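Local coordinates for putative Lipoprotein (Shewanella oneidensis, PDB 3U24), which is a putative lipoprotein of unknown function that binds zinc and is probably related to metallopeptidases, at residues Pro328-Phe333 with Arg447-Glu452; Asn338-Asp343 with His414-Val419. All coordinates share one frame; numbering follows the deposited sequence.

Interaction 1: Pro328-Phe333 with Arg447-Glu452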
# COMPACT_ATOMS: atom_id res chain seq x y z
N PRO A 328 -2.89 24.66 -7.64
CA PRO A 328 -3.79 25.77 -7.37
C PRO A 328 -5.00 25.81 -8.28
O PRO A 328 -6.00 26.39 -7.90
CB PRO A 328 -2.91 27.04 -7.57
CG PRO A 328 -1.48 26.57 -7.60
CD PRO A 328 -1.48 25.04 -7.46
N GLU A 329 -4.92 25.22 -9.47
CA GLU A 329 -6.09 25.13 -10.34
C GLU A 329 -7.15 24.17 -9.76
O GLU A 329 -8.35 24.41 -9.85
CB GLU A 329 -5.72 24.71 -11.77
CG GLU A 329 -5.03 25.82 -12.59
CD GLU A 329 -4.45 25.33 -13.94
OE1 GLU A 329 -4.33 24.09 -14.20
OE2 GLU A 329 -4.09 26.22 -14.77
N LEU A 330 -6.70 23.08 -9.17
CA LEU A 330 -7.61 22.13 -8.53
C LEU A 330 -8.23 22.77 -7.27
O LEU A 330 -9.43 22.58 -7.02
CB LEU A 330 -6.87 20.81 -8.16
CG LEU A 330 -6.30 20.00 -9.37
CD1 LEU A 330 -5.45 18.85 -8.88
CD2 LEU A 330 -7.42 19.49 -10.28
N ILE A 331 -7.41 23.51 -6.49
CA ILE A 331 -7.88 24.22 -5.31
C ILE A 331 -9.00 25.17 -5.71
O ILE A 331 -10.08 25.17 -5.09
CB ILE A 331 -6.75 24.99 -4.59
CG1 ILE A 331 -5.73 24.00 -3.96
CG2 ILE A 331 -7.31 25.96 -3.49
CD1 ILE A 331 -4.49 24.70 -3.41
N GLU A 332 -8.77 25.92 -6.79
CA GLU A 332 -9.76 26.88 -7.27
C GLU A 332 -11.03 26.14 -7.66
O GLU A 332 -12.12 26.52 -7.29
CB GLU A 332 -9.21 27.72 -8.43
CG GLU A 332 -10.22 28.64 -9.12
CD GLU A 332 -9.72 29.30 -10.43
OE1 GLU A 332 -8.86 28.74 -11.17
OE2 GLU A 332 -10.25 30.40 -10.74
N PHE A 333 -10.88 25.05 -8.40
CA PHE A 333 -12.05 24.33 -8.83
C PHE A 333 -12.85 23.77 -7.62
O PHE A 333 -14.06 23.88 -7.59
CB PHE A 333 -11.67 23.25 -9.85
CG PHE A 333 -12.82 22.43 -10.29
CD1 PHE A 333 -13.24 21.35 -9.51
CD2 PHE A 333 -13.52 22.75 -11.45
CE1 PHE A 333 -14.34 20.60 -9.88
CE2 PHE A 333 -14.62 21.98 -11.83
CZ PHE A 333 -15.03 20.90 -11.03
N ARG A 447 -13.51 10.29 -9.89
CA ARG A 447 -14.82 10.18 -10.49
C ARG A 447 -15.70 11.38 -10.11
O ARG A 447 -16.31 12.02 -10.97
CB ARG A 447 -15.42 8.84 -10.09
CG ARG A 447 -16.91 8.66 -10.29
CD ARG A 447 -17.33 8.50 -11.71
NE ARG A 447 -16.82 7.24 -12.25
CZ ARG A 447 -17.32 6.58 -13.31
NH1 ARG A 447 -18.39 7.05 -13.98
NH2 ARG A 447 -16.72 5.43 -13.66
N MSE A 448 -15.74 11.67 -8.82
CA MSE A 448 -16.54 12.78 -8.29
C MSE A 448 -16.13 14.10 -8.95
O MSE A 448 -16.99 14.83 -9.38
CB MSE A 448 -16.37 12.86 -6.77
CG MSE A 448 -17.17 13.94 -6.08
SE MSE A 448 -16.13 15.59 -6.06
CE MSE A 448 -14.72 15.05 -4.78
N MSE A 449 -14.84 14.40 -9.06
CA MSE A 449 -14.42 15.66 -9.74
C MSE A 449 -14.91 15.79 -11.19
O MSE A 449 -15.37 16.85 -11.58
CB MSE A 449 -12.90 15.84 -9.74
CG MSE A 449 -12.33 16.03 -8.37
SE MSE A 449 -12.58 17.87 -7.75
CE MSE A 449 -10.91 18.63 -8.56
N LEU A 450 -14.81 14.71 -11.96
CA LEU A 450 -15.29 14.72 -13.31
C LEU A 450 -16.80 14.85 -13.34
O LEU A 450 -17.35 15.63 -14.13
CB LEU A 450 -14.87 13.48 -14.10
CG LEU A 450 -13.40 13.26 -14.47
CD1 LEU A 450 -13.27 12.06 -15.41
CD2 LEU A 450 -12.85 14.45 -15.16
N GLU A 451 -17.49 14.10 -12.48
CA GLU A 451 -18.96 14.21 -12.41
C GLU A 451 -19.41 15.63 -12.10
O GLU A 451 -20.46 16.06 -12.61
CB GLU A 451 -19.58 13.26 -11.37
CG GLU A 451 -19.49 11.77 -11.71
CD GLU A 451 -20.13 10.87 -10.66
OE1 GLU A 451 -20.41 11.34 -9.53
OE2 GLU A 451 -20.35 9.67 -10.98
N GLU A 452 -18.62 16.34 -11.29
CA GLU A 452 -18.96 17.72 -10.88
C GLU A 452 -18.51 18.75 -11.91
O GLU A 452 -18.66 19.95 -11.70
CB GLU A 452 -18.33 18.09 -9.52
CG GLU A 452 -18.92 17.40 -8.32
CD GLU A 452 -20.43 17.53 -8.24
OE1 GLU A 452 -20.93 18.68 -8.20
OE2 GLU A 452 -21.12 16.46 -8.22

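Interaction 2: Asn338-Asp343 with His414-Val419. With ZN (zinc ion), chain F.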
# COMPACT_ATOMS: atom_id res chain seq x y z
N ASN A 338 -17.66 24.05 -4.47
CA ASN A 338 -18.08 23.68 -3.13
C ASN A 338 -18.01 22.20 -2.83
O ASN A 338 -18.91 21.64 -2.24
CB ASN A 338 -19.51 24.13 -2.89
CG ASN A 338 -19.57 25.53 -2.41
OD1 ASN A 338 -18.87 25.88 -1.45
ND2 ASN A 338 -20.35 26.34 -3.07
N ILE A 339 -16.91 21.58 -3.23
CA ILE A 339 -16.75 20.17 -3.08
C ILE A 339 -16.33 19.80 -1.62
O ILE A 339 -16.87 18.88 -1.03
CB ILE A 339 -15.77 19.71 -4.13
CG1 ILE A 339 -16.50 19.81 -5.49
CG2 ILE A 339 -15.22 18.32 -3.81
CD1 ILE A 339 -15.67 19.37 -6.69
N VAL A 340 -15.42 20.57 -1.04
CA VAL A 340 -14.93 20.29 0.31
C VAL A 340 -14.16 21.52 0.79
O VAL A 340 -13.51 22.15 0.01
CB VAL A 340 -14.02 19.02 0.31
CG1 VAL A 340 -12.69 19.33 -0.34
CG2 VAL A 340 -13.82 18.49 1.71
N THR A 341 -14.25 21.88 2.06
CA THR A 341 -13.48 23.01 2.58
C THR A 341 -11.99 22.69 2.54
O THR A 341 -11.56 21.68 3.09
CB THR A 341 -13.87 23.36 4.04
OG1 THR A 341 -15.28 23.59 4.12
CG2 THR A 341 -13.09 24.63 4.57
N LEU A 342 -11.22 23.55 1.91
CA LEU A 342 -9.76 23.49 1.97
C LEU A 342 -9.21 24.66 2.79
O LEU A 342 -9.76 25.73 2.72
CB LEU A 342 -9.21 23.58 0.54
CG LEU A 342 -9.66 22.49 -0.40
CD1 LEU A 342 -9.21 22.84 -1.82
CD2 LEU A 342 -9.12 21.14 0.08
N ASP A 343 -8.13 24.46 3.54
CA ASP A 343 -7.53 25.55 4.34
C ASP A 343 -6.37 26.21 3.58
O ASP A 343 -5.31 25.60 3.45
CB ASP A 343 -7.03 24.99 5.68
CG ASP A 343 -6.42 26.07 6.58
OD1 ASP A 343 -7.03 26.38 7.63
OD2 ASP A 343 -5.35 26.61 6.23
N HIS A 414 -5.42 12.25 -1.74
CA HIS A 414 -4.65 11.87 -0.55
C HIS A 414 -4.29 12.98 0.37
O HIS A 414 -4.43 12.82 1.57
CB HIS A 414 -3.38 11.12 -0.89
CG HIS A 414 -3.61 9.75 -1.37
ND1 HIS A 414 -4.52 8.93 -0.80
CD2 HIS A 414 -3.05 9.04 -2.41
CE1 HIS A 414 -4.52 7.76 -1.46
NE2 HIS A 414 -3.58 7.82 -2.40
N TYR A 415 -3.83 14.11 -0.14
CA TYR A 415 -3.34 15.16 0.78
C TYR A 415 -4.51 15.73 1.58
O TYR A 415 -4.40 15.90 2.81
CB TYR A 415 -2.56 16.27 0.06
CG TYR A 415 -2.20 17.46 0.93
CD1 TYR A 415 -1.24 17.34 1.90
CD2 TYR A 415 -2.83 18.70 0.79
CE1 TYR A 415 -0.91 18.39 2.72
CE2 TYR A 415 -2.49 19.77 1.59
CZ TYR A 415 -1.52 19.60 2.57
OH TYR A 415 -1.12 20.66 3.42
N THR A 416 -5.62 15.99 0.90
CA THR A 416 -6.79 16.49 1.55
C THR A 416 -7.30 15.56 2.62
O THR A 416 -7.62 16.00 3.73
CB THR A 416 -7.89 16.78 0.55
OG1 THR A 416 -7.34 17.67 -0.43
CG2 THR A 416 -9.09 17.45 1.20
N GLN A 417 -7.39 14.28 2.30
CA GLN A 417 -7.84 13.30 3.26
C GLN A 417 -6.88 13.22 4.47
O GLN A 417 -7.34 13.01 5.60
CB GLN A 417 -7.98 11.92 2.59
CG GLN A 417 -8.61 10.84 3.48
CD GLN A 417 -7.61 9.95 4.24
OE1 GLN A 417 -7.81 9.64 5.43
NE2 GLN A 417 -6.60 9.48 3.55
N LEU A 418 -5.58 13.37 4.23
CA LEU A 418 -4.62 13.37 5.35
C LEU A 418 -4.83 14.57 6.26
O LEU A 418 -4.80 14.44 7.46
CB LEU A 418 -3.17 13.38 4.83
CG LEU A 418 -2.00 13.65 5.81
CD1 LEU A 418 -1.81 12.49 6.79
CD2 LEU A 418 -0.71 13.88 5.02
N VAL A 419 -5.00 15.76 5.70
CA VAL A 419 -5.30 16.94 6.51
C VAL A 419 -6.57 16.71 7.34
O VAL A 419 -6.57 16.96 8.55
CB VAL A 419 -5.45 18.21 5.66
CG1 VAL A 419 -5.95 19.38 6.54
CG2 VAL A 419 -4.12 18.55 5.00
ZN ZN F . -3.38 6.40 -3.99
O HOH W 1 -1.33 6.52 -4.59

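Interaction 1: Pro328-Phe333 with Arg447-Glu452
Phe333 and Met449, the latter present as selenomethionine, carry most of this contact, which illustrates how two helices can be joined through one flexible chain and one ring. Their backbones stand well apart, with the CA atoms of Phe333 and Met449 9.0 Å from each other, and the side chains fill the interval by sliding past one another in opposite directions. The Phe333 ring reaches across because its CG lies anti to the backbone N (chi1 177°). The Met449 chain bends at both chi2 and chi3, which brings SE and CE up against CD1 and CE1 of the ring. Met449 CE lies 3.7 Å from Phe333 CD1, and Met449 SE is 3.9 Å from Phe333 CE1. Measured to the ring centroid of Phe333, Met449 SE is at 5.0 Å and 71° off the normal, an oblique Met-aromatic contact. The same methyl group meets Leu330, whose side chain crosses that of Met449 at about a right angle, with Leu330 CD2 4.0 Å from Met449 CE. This is the tightly packed part, with Leu330 and Met449 both buried. The far end of the ring is looser: Phe333 CZ only approaches the Glu452 carbonyl, 3.8 Å from Glu452 O, which lies near the ring plane at its edge, while the Glu452 carboxylate leads away from the contact. With an alanine in place of Phe333 the ring is gone, and the Met449 side chain, met across this contact by Leu330 alone, would probably be freer to turn. Beyond the two segments, Tyr454 packs edge-to-face with Phe333 and also touches Leu330. Helix 401-409, which carries the zinc ligand His408, lends Ile407 to both Leu330 and Met449, and in this way joins the meeting of helices 319-337 and 435-451.

Interaction 2: Asn338-Asp343 with His414-Val419
Thr416 turns its methyl group toward the chain segment 338-343, where Leu342 and Val340 receive it. The contact is small and apolar, a worked example of a short helix meeting an irregular loop through one branched residue. From CB, the bond of which points toward the loop, the Thr416 side chain divides. One branch, CG2, faces both loop residues: Leu342 CD2 lies 3.9 Å from Thr416 CG2, and Val340 CG1 a looser 4.3 Å from the same methyl. The other, OG1, is anti to the carbonyl carbon (chi1 -55°), which leaves CG2 as the branch directed at the loop; Leu342 CD2 is 3.9 Å from Thr416 OG1, but the hydroxyl's polar need is met elsewhere, by a hydrogen bond to the carbonyl oxygen of Ala410. A single Leu342 methyl thus touches both ends of the fork, and the two side chains cross at about a right angle. Two residues before Thr416, at the start of the same helix, His414 NE2 binds the zinc ion at 2.1 Å, and a water lies 2.1 Å from the zinc, in the plane of the His414 ring at its edge. His408 and Glu439 complete the protein ligands; two histidines close in sequence and a glutamate further along are consistent with the zinc site of a metallopeptidase-like protein. The loop leaves helix 319-337 through a Schellman motif at Asn338, and Val340 and Leu342 both lean back on Val334 of that helix. Tyr420 OH adds a hydrogen bond between helix 414-423 and the loop, to Thr341 O. The contact lies where the linker toward strand 349-352 passes helix 414-423, with helix 548-555 touching the linker through Glu553 on Val340 and Lys549 on Thr341.

How the interactions relate
After the many helices of the N-terminal part, the chain forms helix 319-337, whose residues 328-333 belong to interaction 1, and then leaves it through the linker 338-343 of interaction 2. The three short strands and helices 387-396 and 401-409 follow before residues 414-419 return to the linker and close the inner loop, spanning 70 intervening residues. Only later does the end of helix 435-451 return to helix 319-337, closing the outer loop around the inner one, so the two contacts nest and do not cross. They also touch: Ile339 packs on Phe333, Met448 and Met449, while the same linker meets helix 414-423, so that it connects all three helices.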